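Local coordinates for uncharacterized protein (Leptospira interrogans serogroup Icterohaemorrhagiae serovar copenhageni, PDB 6OE6) that is of unknown function but is classed as a bacterial lipoprotein, consistent with attachment to a membrane of this pathogenic spirochaete through a lipid at its N-terminus, at residues W18-E23 / L46-D51; D51-Y56 / E99-G104; E69-L74 / V86-P91; P107-L112 / E125-S130. All coordinates share one frame; numbering follows the deposited sequence.

Contact 1 of 4, residues W18-E23 / L46-D51; sequences WVLLDE and LIFPDD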
# COMPACT_ATOMS: atom_id res chain seq x y z
N TRP A 18 0.41 7.33 3.71
CA TRP A 18 -0.78 6.56 4.08
C TRP A 18 -1.68 7.36 5.00
O TRP A 18 -1.22 8.18 5.80
CB TRP A 18 -0.40 5.24 4.77
CG TRP A 18 0.73 4.54 4.08
CD1 TRP A 18 2.07 4.82 4.20
CD2 TRP A 18 0.62 3.46 3.15
NE1 TRP A 18 2.80 3.97 3.40
CE2 TRP A 18 1.93 3.13 2.75
CE3 TRP A 18 -0.45 2.75 2.62
CZ2 TRP A 18 2.19 2.11 1.83
CZ3 TRP A 18 -0.19 1.73 1.71
CH2 TRP A 18 1.12 1.42 1.33
N VAL A 19 -2.98 7.08 4.90
CA VAL A 19 -3.95 7.53 5.91
C VAL A 19 -5.04 6.48 5.99
O VAL A 19 -5.38 5.84 4.99
CB VAL A 19 -4.51 8.94 5.59
CG1 VAL A 19 -5.25 8.97 4.25
CG2 VAL A 19 -5.43 9.40 6.70
N LEU A 20 -5.55 6.26 7.20
CA LEU A 20 -6.63 5.30 7.42
C LEU A 20 -7.95 6.04 7.52
O LEU A 20 -8.05 7.03 8.26
CB LEU A 20 -6.38 4.49 8.70
CG LEU A 20 -5.14 3.61 8.76
CD1 LEU A 20 -5.05 2.93 10.10
CD2 LEU A 20 -5.23 2.56 7.64
N LEU A 21 -8.96 5.57 6.79
CA LEU A 21 -10.25 6.25 6.69
C LEU A 21 -11.38 5.37 7.22
O LEU A 21 -11.46 4.19 6.90
CB LEU A 21 -10.56 6.64 5.25
CG LEU A 21 -9.99 7.93 4.69
CD1 LEU A 21 -10.93 8.45 3.60
CD2 LEU A 21 -9.80 8.97 5.79
N ASP A 22 -12.26 5.96 8.01
CA ASP A 22 -13.48 5.27 8.42
C ASP A 22 -14.56 5.59 7.40
O ASP A 22 -14.89 6.76 7.18
CB ASP A 22 -13.93 5.69 9.81
CG ASP A 22 -14.93 4.72 10.40
OD1 ASP A 22 -14.51 3.85 11.19
OD2 ASP A 22 -16.12 4.81 10.04
N GLU A 23 -15.12 4.54 6.78
CA GLU A 23 -16.17 4.75 5.79
C GLU A 23 -17.35 5.50 6.39
O GLU A 23 -17.63 6.64 6.00
CB GLU A 23 -16.59 3.40 5.20
CG GLU A 23 -15.51 2.70 4.36
CD GLU A 23 -15.20 3.43 3.05
OE1 GLU A 23 -16.01 4.29 2.64
OE2 GLU A 23 -14.16 3.12 2.42
N LEU A 46 4.70 -1.23 8.42
CA LEU A 46 3.33 -0.82 8.18
C LEU A 46 2.37 -1.93 8.62
O LEU A 46 2.42 -3.06 8.09
CB LEU A 46 3.13 -0.47 6.72
CG LEU A 46 3.97 0.68 6.16
CD1 LEU A 46 3.74 0.77 4.66
CD2 LEU A 46 3.57 2.00 6.83
N ILE A 47 1.54 -1.61 9.61
CA ILE A 47 0.59 -2.55 10.21
C ILE A 47 -0.76 -1.85 10.29
O ILE A 47 -0.93 -0.91 11.09
CB ILE A 47 1.04 -3.01 11.61
CG1 ILE A 47 2.41 -3.70 11.53
CG2 ILE A 47 0.00 -3.93 12.23
CD1 ILE A 47 2.95 -4.04 12.89
N PHE A 48 -1.70 -2.28 9.48
CA PHE A 48 -3.01 -1.64 9.34
C PHE A 48 -4.12 -2.56 9.84
O PHE A 48 -4.02 -3.80 9.76
CB PHE A 48 -3.27 -1.27 7.87
CG PHE A 48 -2.23 -0.35 7.26
CD1 PHE A 48 -1.73 0.74 7.98
CD2 PHE A 48 -1.76 -0.55 5.97
CE1 PHE A 48 -0.78 1.59 7.42
CE2 PHE A 48 -0.82 0.30 5.41
CZ PHE A 48 -0.32 1.37 6.14
N PRO A 49 -5.19 -2.01 10.39
CA PRO A 49 -6.32 -2.83 10.83
C PRO A 49 -7.18 -3.21 9.64
O PRO A 49 -7.07 -2.65 8.56
CB PRO A 49 -7.07 -1.88 11.78
CG PRO A 49 -6.86 -0.54 11.13
CD PRO A 49 -5.44 -0.57 10.59
N ASP A 50 -8.09 -4.16 9.88
CA ASP A 50 -8.97 -4.66 8.82
C ASP A 50 -10.30 -3.91 8.77
O ASP A 50 -11.20 -4.32 8.02
CB ASP A 50 -9.22 -6.16 8.99
CG ASP A 50 -10.16 -6.50 10.15
OD1 ASP A 50 -10.39 -5.67 11.07
OD2 ASP A 50 -10.69 -7.63 10.14
N ASP A 51 -10.47 -2.85 9.56
CA ASP A 51 -11.76 -2.18 9.62
C ASP A 51 -11.68 -0.71 9.22
O ASP A 51 -12.61 0.06 9.51
CB ASP A 51 -12.37 -2.34 11.02
CG ASP A 51 -11.55 -1.68 12.11
OD1 ASP A 51 -10.45 -1.18 11.85
OD2 ASP A 51 -12.04 -1.65 13.26
O HOH W 1 -14.17 1.61 7.60
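Two sheets of a beta-sandwich face each other here: strand 15-21 of the four-stranded antiparallel sheet lies across from strand 47-49 at the edge of the five-stranded mixed sheet. The axes of the short strands approach to 9.2 Å and diverge by 16° from parallel, so the two backbones are joined through side chains and not through each other's amides. The tight half is built on Trp18. Its CG stands beside the backbone N, anti to the carbonyl carbon, and the indole offers one face to both partners. Leu46 puts CD1 over the rim of that face, 3.5 Å from Trp18 CZ2. Phe48 comes up over the same face with the tip of its ring, CE2 lying 3.7 Å from Trp18 CE3, the two ring planes inclined at 46°. The indole NE1 is engaged by Thr42 O, and Val124 and Tyr56 pack against Trp18 as well. Farther along, the packing becomes sparser. Exposed Leu20 splits its methyls: CD2 sits 4.0 Å from Phe48 CD1, while CD1 meets Pro49 CD tip to tip at 3.6 Å. Beyond it the chains open towards solvent and Asp22 and Glu23 are poorly ordered, although Lys52 forms a salt bridge with Asp22. One water spans this loose end: it accepts from Glu23 N at 3.2 Å and donates to Asp51 O at 2.9 Å.

Contact 2 of 4, residues D51-Y56 / E99-G104; sequences DKTICY and EGSFQG. With NA (sodium ion), chain C; FMT (formic acid), chain D.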
# COMPACT_ATOMS: atom_id res chain seq x y z
N ASP A 51 -10.47 -2.85 9.56
CA ASP A 51 -11.76 -2.18 9.62
C ASP A 51 -11.68 -0.71 9.22
O ASP A 51 -12.61 0.06 9.51
CB ASP A 51 -12.37 -2.34 11.02
CG ASP A 51 -11.55 -1.68 12.11
OD1 ASP A 51 -10.45 -1.18 11.85
OD2 ASP A 51 -12.04 -1.65 13.26
N LYS A 52 -10.58 -0.31 8.59
CA LYS A 52 -10.42 1.03 8.04
C LYS A 52 -9.96 0.92 6.60
O LYS A 52 -9.22 0.00 6.23
CB LYS A 52 -9.39 1.86 8.83
CG LYS A 52 -9.72 2.05 10.31
CD LYS A 52 -10.93 2.94 10.50
CE LYS A 52 -11.17 3.21 11.99
NZ LYS A 52 -12.38 4.05 12.24
N THR A 53 -10.40 1.87 5.79
CA THR A 53 -9.96 1.88 4.39
C THR A 53 -8.54 2.43 4.34
O THR A 53 -8.24 3.46 4.94
CB THR A 53 -10.95 2.69 3.54
OG1 THR A 53 -12.19 1.97 3.47
CG2 THR A 53 -10.43 2.88 2.11
N ILE A 54 -7.65 1.69 3.69
CA ILE A 54 -6.22 2.01 3.65
C ILE A 54 -6.00 2.88 2.42
O ILE A 54 -6.11 2.39 1.29
CB ILE A 54 -5.36 0.75 3.58
CG1 ILE A 54 -5.61 -0.16 4.82
CG2 ILE A 54 -3.85 1.13 3.37
CD1 ILE A 54 -5.16 -1.65 4.63
N CYS A 55 -5.68 4.16 2.62
CA CYS A 55 -5.48 5.10 1.52
C CYS A 55 -3.99 5.39 1.35
O CYS A 55 -3.31 5.68 2.34
CB CYS A 55 -6.22 6.41 1.76
SG CYS A 55 -7.97 6.20 2.12
N TYR A 56 -3.50 5.32 0.12
CA TYR A 56 -2.09 5.60 -0.11
C TYR A 56 -1.91 6.71 -1.14
O TYR A 56 -2.80 7.03 -1.95
CB TYR A 56 -1.30 4.34 -0.56
CG TYR A 56 -1.58 3.97 -2.01
CD1 TYR A 56 -0.82 4.51 -3.05
CD2 TYR A 56 -2.60 3.10 -2.32
CE1 TYR A 56 -1.10 4.19 -4.37
CE2 TYR A 56 -2.89 2.78 -3.63
CZ TYR A 56 -2.13 3.33 -4.65
OH TYR A 56 -2.44 3.00 -5.96
N GLU A 99 -2.64 8.14 -6.40
CA GLU A 99 -3.30 7.85 -5.13
C GLU A 99 -4.23 6.66 -5.33
O GLU A 99 -4.78 6.48 -6.42
CB GLU A 99 -4.12 9.06 -4.63
CG GLU A 99 -3.32 10.20 -3.94
CD GLU A 99 -4.07 11.54 -3.86
OE1 GLU A 99 -4.08 12.28 -4.88
OE2 GLU A 99 -4.64 11.86 -2.79
N GLY A 100 -4.46 5.90 -4.27
CA GLY A 100 -5.47 4.85 -4.34
C GLY A 100 -5.87 4.44 -2.94
O GLY A 100 -5.48 5.06 -1.95
N SER A 101 -6.72 3.41 -2.86
CA SER A 101 -7.15 2.95 -1.54
C SER A 101 -7.66 1.52 -1.63
O SER A 101 -8.10 1.05 -2.69
CB SER A 101 -8.21 3.89 -0.94
OG SER A 101 -9.42 3.90 -1.71
N PHE A 102 -7.64 0.85 -0.47
CA PHE A 102 -8.02 -0.55 -0.37
C PHE A 102 -9.05 -0.70 0.75
O PHE A 102 -8.73 -0.47 1.93
CB PHE A 102 -6.81 -1.44 -0.07
CG PHE A 102 -5.59 -1.13 -0.92
CD1 PHE A 102 -5.64 -1.20 -2.31
CD2 PHE A 102 -4.41 -0.75 -0.31
CE1 PHE A 102 -4.50 -0.90 -3.07
CE2 PHE A 102 -3.27 -0.45 -1.04
CZ PHE A 102 -3.31 -0.53 -2.41
N GLN A 103 -10.27 -1.09 0.39
CA GLN A 103 -11.36 -1.33 1.34
C GLN A 103 -11.60 -2.83 1.50
O GLN A 103 -11.83 -3.54 0.51
CB GLN A 103 -12.65 -0.64 0.88
CG GLN A 103 -13.90 -0.95 1.75
CD GLN A 103 -15.22 -0.46 1.13
OE1 GLN A 103 -15.30 -0.11 -0.06
NE2 GLN A 103 -16.27 -0.43 1.94
N GLY A 104 -11.63 -3.31 2.74
CA GLY A 104 -12.02 -4.69 2.94
C GLY A 104 -10.97 -5.75 2.63
O GLY A 104 -11.34 -6.91 2.39
NA NA C . -9.61 -0.28 -4.21
C FMT D . -5.91 1.44 -5.91
O1 FMT D . -6.93 2.08 -5.70
O2 FMT D . -4.86 1.98 -6.24
O HOH W 2 -11.59 -2.18 5.33
O HOH W 3 -8.69 0.23 -6.04
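Tyr56, Ile54 and Phe102 project to one face of this antiparallel strand pair, the inner face of the beta-sandwich, while Cys55 and Ser101 occupy the other. Tyr56 has CG in the crowded position between backbone N and carbonyl carbon (chi1 75°), which folds the ring across to the neighbouring strand. There its face lies against the peptide of Glu99 and Gly100, with Gly100 N above the rim; glycine, having no side chain, makes room for it. Phe102 comes alongside, its CZ 3.6 Å from Tyr56 CE2; the planes are within 23° of each other but slid apart until the rings barely overlap. Ile54 crosses Phe102 obliquely, more loosely. On the other face Cys55 SG rests 3.8 Å from Ser101 CB. Four backbone bonds fix this register, two between Ile54 and Phe102 and two between Tyr56 and Gly100. Ser101 sits in a non-hydrogen-bonded pair on an outermost strand, so its amide and carbonyl turn outward. Its O binds a sodium ion at 2.5 Å, and its N donates to O1 of a formic acid molecule at 3.1 Å. Tyr56 OH donates to O2 of that molecule at 2.6 Å, as does Lys89 NZ, and a water ligand of the sodium donates to O1. Such a cluster of donors suggests that the molecule, probably from the crystallisation liquor, is bound as formate, a charge that lysine and sodium would favour.

Contact 3 of 4, residues E69-L74 / V86-P91; sequences ETYVSL and VLRKRP. With FMT (formic acid), chain D.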
# COMPACT_ATOMS: atom_id res chain seq x y z
N GLU A 69 2.05 5.47 -19.24
CA GLU A 69 1.40 4.27 -18.72
C GLU A 69 1.89 4.00 -17.30
O GLU A 69 3.05 3.64 -17.09
CB GLU A 69 1.69 3.07 -19.62
CG GLU A 69 1.01 3.12 -20.97
CD GLU A 69 0.67 1.74 -21.49
OE1 GLU A 69 0.65 0.79 -20.68
OE2 GLU A 69 0.42 1.59 -22.70
N THR A 70 1.00 4.17 -16.32
CA THR A 70 1.31 3.89 -14.93
C THR A 70 0.35 2.84 -14.39
O THR A 70 -0.85 2.88 -14.69
CB THR A 70 1.22 5.18 -14.09
OG1 THR A 70 2.00 6.20 -14.71
CG2 THR A 70 1.76 4.96 -12.70
N TYR A 71 0.87 1.89 -13.62
CA TYR A 71 0.05 0.86 -13.01
C TYR A 71 0.48 0.66 -11.57
O TYR A 71 1.63 0.92 -11.21
CB TYR A 71 0.15 -0.49 -13.73
CG TYR A 71 -0.48 -0.53 -15.11
CD1 TYR A 71 -1.77 -1.00 -15.30
CD2 TYR A 71 0.23 -0.10 -16.22
CE1 TYR A 71 -2.35 -1.04 -16.55
CE2 TYR A 71 -0.33 -0.13 -17.48
CZ TYR A 71 -1.63 -0.61 -17.64
OH TYR A 71 -2.20 -0.65 -18.89
N VAL A 72 -0.45 0.18 -10.75
CA VAL A 72 -0.09 -0.46 -9.50
C VAL A 72 -0.57 -1.90 -9.57
O VAL A 72 -1.50 -2.24 -10.31
CB VAL A 72 -0.70 0.24 -8.27
CG1 VAL A 72 -0.12 1.65 -8.16
CG2 VAL A 72 -2.24 0.26 -8.37
N SER A 73 0.07 -2.75 -8.76
CA SER A 73 -0.45 -4.08 -8.49
C SER A 73 -0.39 -4.32 -7.00
O SER A 73 0.46 -3.78 -6.28
CB SER A 73 0.30 -5.17 -9.25
OG SER A 73 1.55 -5.43 -8.65
N LEU A 74 -1.34 -5.11 -6.51
CA LEU A 74 -1.30 -5.57 -5.15
C LEU A 74 -1.21 -7.08 -5.17
O LEU A 74 -1.89 -7.74 -5.96
CB LEU A 74 -2.55 -5.09 -4.40
CG LEU A 74 -2.49 -5.26 -2.88
CD1 LEU A 74 -1.45 -4.31 -2.26
CD2 LEU A 74 -3.88 -4.89 -2.31
N VAL A 86 -4.09 -5.77 -11.22
CA VAL A 86 -3.39 -4.54 -11.55
C VAL A 86 -4.44 -3.47 -11.80
O VAL A 86 -5.59 -3.77 -12.14
CB VAL A 86 -2.47 -4.67 -12.77
CG1 VAL A 86 -1.53 -5.85 -12.58
CG2 VAL A 86 -3.30 -4.82 -14.03
N LEU A 87 -4.02 -2.22 -11.64
CA LEU A 87 -4.93 -1.11 -11.89
C LEU A 87 -4.15 0.02 -12.55
O LEU A 87 -3.11 0.44 -12.03
CB LEU A 87 -5.55 -0.63 -10.57
CG LEU A 87 -6.85 0.16 -10.60
CD1 LEU A 87 -7.99 -0.75 -11.04
CD2 LEU A 87 -7.09 0.72 -9.21
N ARG A 88 -4.66 0.48 -13.69
CA ARG A 88 -4.08 1.63 -14.38
C ARG A 88 -4.30 2.89 -13.55
O ARG A 88 -5.42 3.16 -13.10
CB ARG A 88 -4.70 1.76 -15.77
CG ARG A 88 -3.98 2.74 -16.67
CD ARG A 88 -4.54 2.69 -18.08
NE ARG A 88 -3.67 3.38 -19.03
CZ ARG A 88 -3.92 3.47 -20.34
NH1 ARG A 88 -5.01 2.91 -20.84
NH2 ARG A 88 -3.08 4.11 -21.13
N LYS A 89 -3.26 3.70 -13.39
CA LYS A 89 -3.34 4.93 -12.62
C LYS A 89 -2.96 6.12 -13.50
O LYS A 89 -2.09 6.02 -14.36
CB LYS A 89 -2.41 4.92 -11.41
CG LYS A 89 -2.60 3.72 -10.46
CD LYS A 89 -4.01 3.69 -9.87
CE LYS A 89 -4.22 4.69 -8.78
NZ LYS A 89 -5.51 4.47 -8.04
N ARG A 90 -3.61 7.24 -13.24
CA ARG A 90 -3.32 8.46 -13.99
C ARG A 90 -2.59 9.43 -13.08
O ARG A 90 -3.18 9.94 -12.11
CB ARG A 90 -4.61 9.08 -14.54
CG ARG A 90 -4.35 10.19 -15.54
CD ARG A 90 -5.58 11.02 -15.80
NE ARG A 90 -6.71 10.23 -16.28
CZ ARG A 90 -6.87 9.83 -17.54
NH1 ARG A 90 -5.97 10.15 -18.45
NH2 ARG A 90 -7.93 9.12 -17.88
N PRO A 91 -1.32 9.72 -13.33
CA PRO A 91 -0.57 10.61 -12.42
C PRO A 91 -1.09 12.04 -12.47
O PRO A 91 -1.57 12.51 -13.50
CB PRO A 91 0.86 10.53 -12.95
CG PRO A 91 0.92 9.26 -13.75
CD PRO A 91 -0.44 9.11 -14.34
C FMT D . -5.91 1.44 -5.91
O1 FMT D . -6.93 2.08 -5.70
O2 FMT D . -4.86 1.98 -6.24
O HOH W 4 -1.85 5.08 -17.12
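Val72 and Leu87 form the best-bonded pair, exchanging two backbone hydrogen bonds: Leu87 N reaches Val72 O at 2.8 Å, nearly along the C=O axis, and Val72 N reaches Leu87 O at 3.0 Å in the carbonyl plane. Lys89 N adds an almost straight bond (175°) to Thr70 O, though from well above the carbonyl plane. On one face Tyr71 leans over Arg88, with CE1 3.7 Å from Arg88 CB; the arginine is extended from CG to NE, CG passing over the ring face, and its guanidinium plane is turned only 10° from that of the ring. A water steadies that arm: it accepts from Arg88 NE and Thr70 N, both at 3.1 Å, and can donate to Lys89 O. On the opposite face Lys89 bends at chi2 and chi3 round Val72, CG lying 4.0 Å from Val72 CG1. This brings NZ within 3.1 Å of O2 of the formic acid molecule, and Glu99 O takes another of its protons. Farther out, Ile98 and Tyr56 of the other sheet pack on Val72 and Lys89, and strand 108-116 bonds to the far side of strand 70-77. The whole is a twisted beta hairpin, 70-77 with 81-89, forming one border of the five-stranded sheet in a beta-sandwich.

Contact 4 of 4, residues P107-L112 / E125-S130; sequences PGKYLL and EFLVRS
Gly108 O is gripped twice from the facing strand: Val128 N donates to it at 2.8 Å, nearly straight (173°) and close to the C=O axis, and Leu127 CA adds a CA-H...O contact at 3.4 Å. Gly108 returns a bond through its own N, on a lone pair of Val128 O. The same reciprocal bonding recurs between Tyr110 and Phe126, where Tyr110 N sits nearly on the C=O axis of Phe126, 2.9 Å from its O. At the backbone angles of Gly108 a CB would jam against the carbonyl O of Pro107, which calls for glycine; Pro107 CG lies 3.6 Å from Ser130 OG. The two segments belong to the long beta hairpin 108-116 with 119-129 in the middle of the five-stranded sheet, flanked by strands 70-77 and 47-49. Tyr110, Phe126 and Val128 face the other sheet of the sandwich. Phe126 takes the crowded first torsion (chi1 62°), swinging its ring across the strand pair so that Tyr110 CB sits over its face in a CH-pi contact, 3.9 Å from the ring centroid. The two rings are nearly parallel yet hardly overlap. Val128 CG2 touches both, in plane at the Phe126 edge and 3.7 Å from Tyr110 CE2. Tyr110 OH is bonded to Ser106 O, and Ile54 packs on Phe126 and Val128. On the outer face Lys109 and Leu127 run side by side, Lys109 CG 3.5 Å from Leu127 CD2; the ammonium end makes a cation-pi contact with Phe77. Glu125 lays CG 3.7 Å from Leu111 CD1 and sends OE2 to Tyr81 OH.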
# COMPACT_ATOMS: atom_id res chain seq x y z
N PRO A 107 -7.23 -10.06 6.43
CA PRO A 107 -5.96 -10.04 7.17
C PRO A 107 -4.89 -10.79 6.39
O PRO A 107 -5.16 -11.80 5.74
CB PRO A 107 -6.32 -10.73 8.49
CG PRO A 107 -7.75 -10.40 8.67
CD PRO A 107 -8.34 -10.52 7.28
N GLY A 108 -3.68 -10.24 6.40
CA GLY A 108 -2.58 -10.89 5.72
C GLY A 108 -1.47 -9.92 5.40
O GLY A 108 -1.43 -8.79 5.88
N LYS A 109 -0.54 -10.39 4.59
CA LYS A 109 0.63 -9.62 4.21
C LYS A 109 0.50 -9.28 2.73
O LYS A 109 0.18 -10.16 1.93
CB LYS A 109 1.91 -10.43 4.49
CG LYS A 109 3.20 -9.61 4.34
CD LYS A 109 4.40 -10.37 4.95
CE LYS A 109 4.81 -11.57 4.11
NZ LYS A 109 6.01 -12.30 4.66
N TYR A 110 0.76 -8.02 2.38
CA TYR A 110 0.52 -7.50 1.04
C TYR A 110 1.74 -6.77 0.52
O TYR A 110 2.54 -6.21 1.29
CB TYR A 110 -0.67 -6.50 1.01
CG TYR A 110 -1.97 -7.21 1.35
CD1 TYR A 110 -2.74 -7.77 0.33
CD2 TYR A 110 -2.39 -7.35 2.68
CE1 TYR A 110 -3.90 -8.46 0.61
CE2 TYR A 110 -3.56 -8.03 2.97
CZ TYR A 110 -4.31 -8.57 1.92
OH TYR A 110 -5.48 -9.26 2.17
N LEU A 111 1.86 -6.76 -0.81
CA LEU A 111 2.95 -6.13 -1.53
C LEU A 111 2.33 -5.25 -2.60
O LEU A 111 1.63 -5.75 -3.49
CB LEU A 111 3.89 -7.17 -2.17
CG LEU A 111 5.06 -6.66 -3.01
CD1 LEU A 111 6.01 -5.84 -2.14
CD2 LEU A 111 5.78 -7.82 -3.70
N LEU A 112 2.62 -3.96 -2.52
CA LEU A 112 2.10 -2.97 -3.48
C LEU A 112 3.27 -2.58 -4.37
O LEU A 112 4.31 -2.17 -3.86
CB LEU A 112 1.55 -1.76 -2.74
CG LEU A 112 1.17 -0.51 -3.55
CD1 LEU A 112 0.07 -0.83 -4.58
CD2 LEU A 112 0.68 0.55 -2.55
N GLU A 125 5.75 -3.23 1.36
CA GLU A 125 4.95 -4.24 2.06
C GLU A 125 4.15 -3.63 3.21
O GLU A 125 4.61 -2.70 3.88
CB GLU A 125 5.85 -5.34 2.61
CG GLU A 125 6.57 -6.14 1.53
CD GLU A 125 7.53 -7.15 2.13
OE1 GLU A 125 8.58 -6.74 2.67
OE2 GLU A 125 7.22 -8.35 2.06
N PHE A 126 2.98 -4.20 3.48
CA PHE A 126 2.23 -3.87 4.69
C PHE A 126 1.44 -5.09 5.18
O PHE A 126 1.16 -6.01 4.42
CB PHE A 126 1.32 -2.65 4.48
CG PHE A 126 0.24 -2.82 3.43
CD1 PHE A 126 -0.97 -3.41 3.77
CD2 PHE A 126 0.41 -2.34 2.11
CE1 PHE A 126 -1.99 -3.55 2.80
CE2 PHE A 126 -0.62 -2.45 1.16
CZ PHE A 126 -1.81 -3.07 1.50
N LEU A 127 1.13 -5.10 6.48
CA LEU A 127 0.30 -6.14 7.09
C LEU A 127 -1.10 -5.58 7.34
O LEU A 127 -1.24 -4.40 7.67
CB LEU A 127 0.87 -6.59 8.43
CG LEU A 127 2.23 -7.27 8.42
CD1 LEU A 127 2.59 -7.66 9.85
CD2 LEU A 127 2.18 -8.47 7.52
N VAL A 128 -2.12 -6.44 7.18
CA VAL A 128 -3.50 -6.16 7.63
C VAL A 128 -3.82 -7.15 8.75
O VAL A 128 -3.65 -8.36 8.58
CB VAL A 128 -4.52 -6.31 6.49
CG1 VAL A 128 -5.95 -6.07 7.01
CG2 VAL A 128 -4.18 -5.33 5.37
N ARG A 129 -4.27 -6.64 9.90
CA ARG A 129 -4.54 -7.51 11.03
C ARG A 129 -5.97 -7.38 11.52
O ARG A 129 -6.59 -6.32 11.40
CB ARG A 129 -3.59 -7.22 12.18
CG ARG A 129 -2.16 -7.55 11.83
CD ARG A 129 -1.28 -7.45 13.03
NE ARG A 129 -1.59 -8.44 14.06
CZ ARG A 129 -2.17 -8.16 15.23
NH1 ARG A 129 -2.51 -6.91 15.52
NH2 ARG A 129 -2.40 -9.13 16.10
N SER A 130 -6.50 -8.48 12.05
CA SER A 130 -7.79 -8.45 12.72
C SER A 130 -7.71 -7.55 13.95
O SER A 130 -6.77 -7.65 14.75
CB SER A 130 -8.22 -9.85 13.14
OG SER A 130 -8.83 -10.55 12.07

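Contact 1 bridges the two sheets of the sandwich through apolar side chains, whereas contacts 2, 3 and 4 pair neighbouring strands by backbone bonds. Contact 2 lies at the 97-102 edge of the four-stranded sheet; contacts 3 and 4 each pair the arms of a hairpin in the five-stranded sheet, where strands 70-77 and 108-116 are neighbours. Strand 47-49 of contact 1 bonds directly to the 125-130 segment of contact 4, and Asp51 belongs to contacts 1 and 2. Contact 1 is buried; the other three are partly buried, one face in the core, where Phe102 meets Phe126 between contacts 2 and 4, and the other outward. Contacts 2 and 3, at sheet edges, share the formic acid molecule.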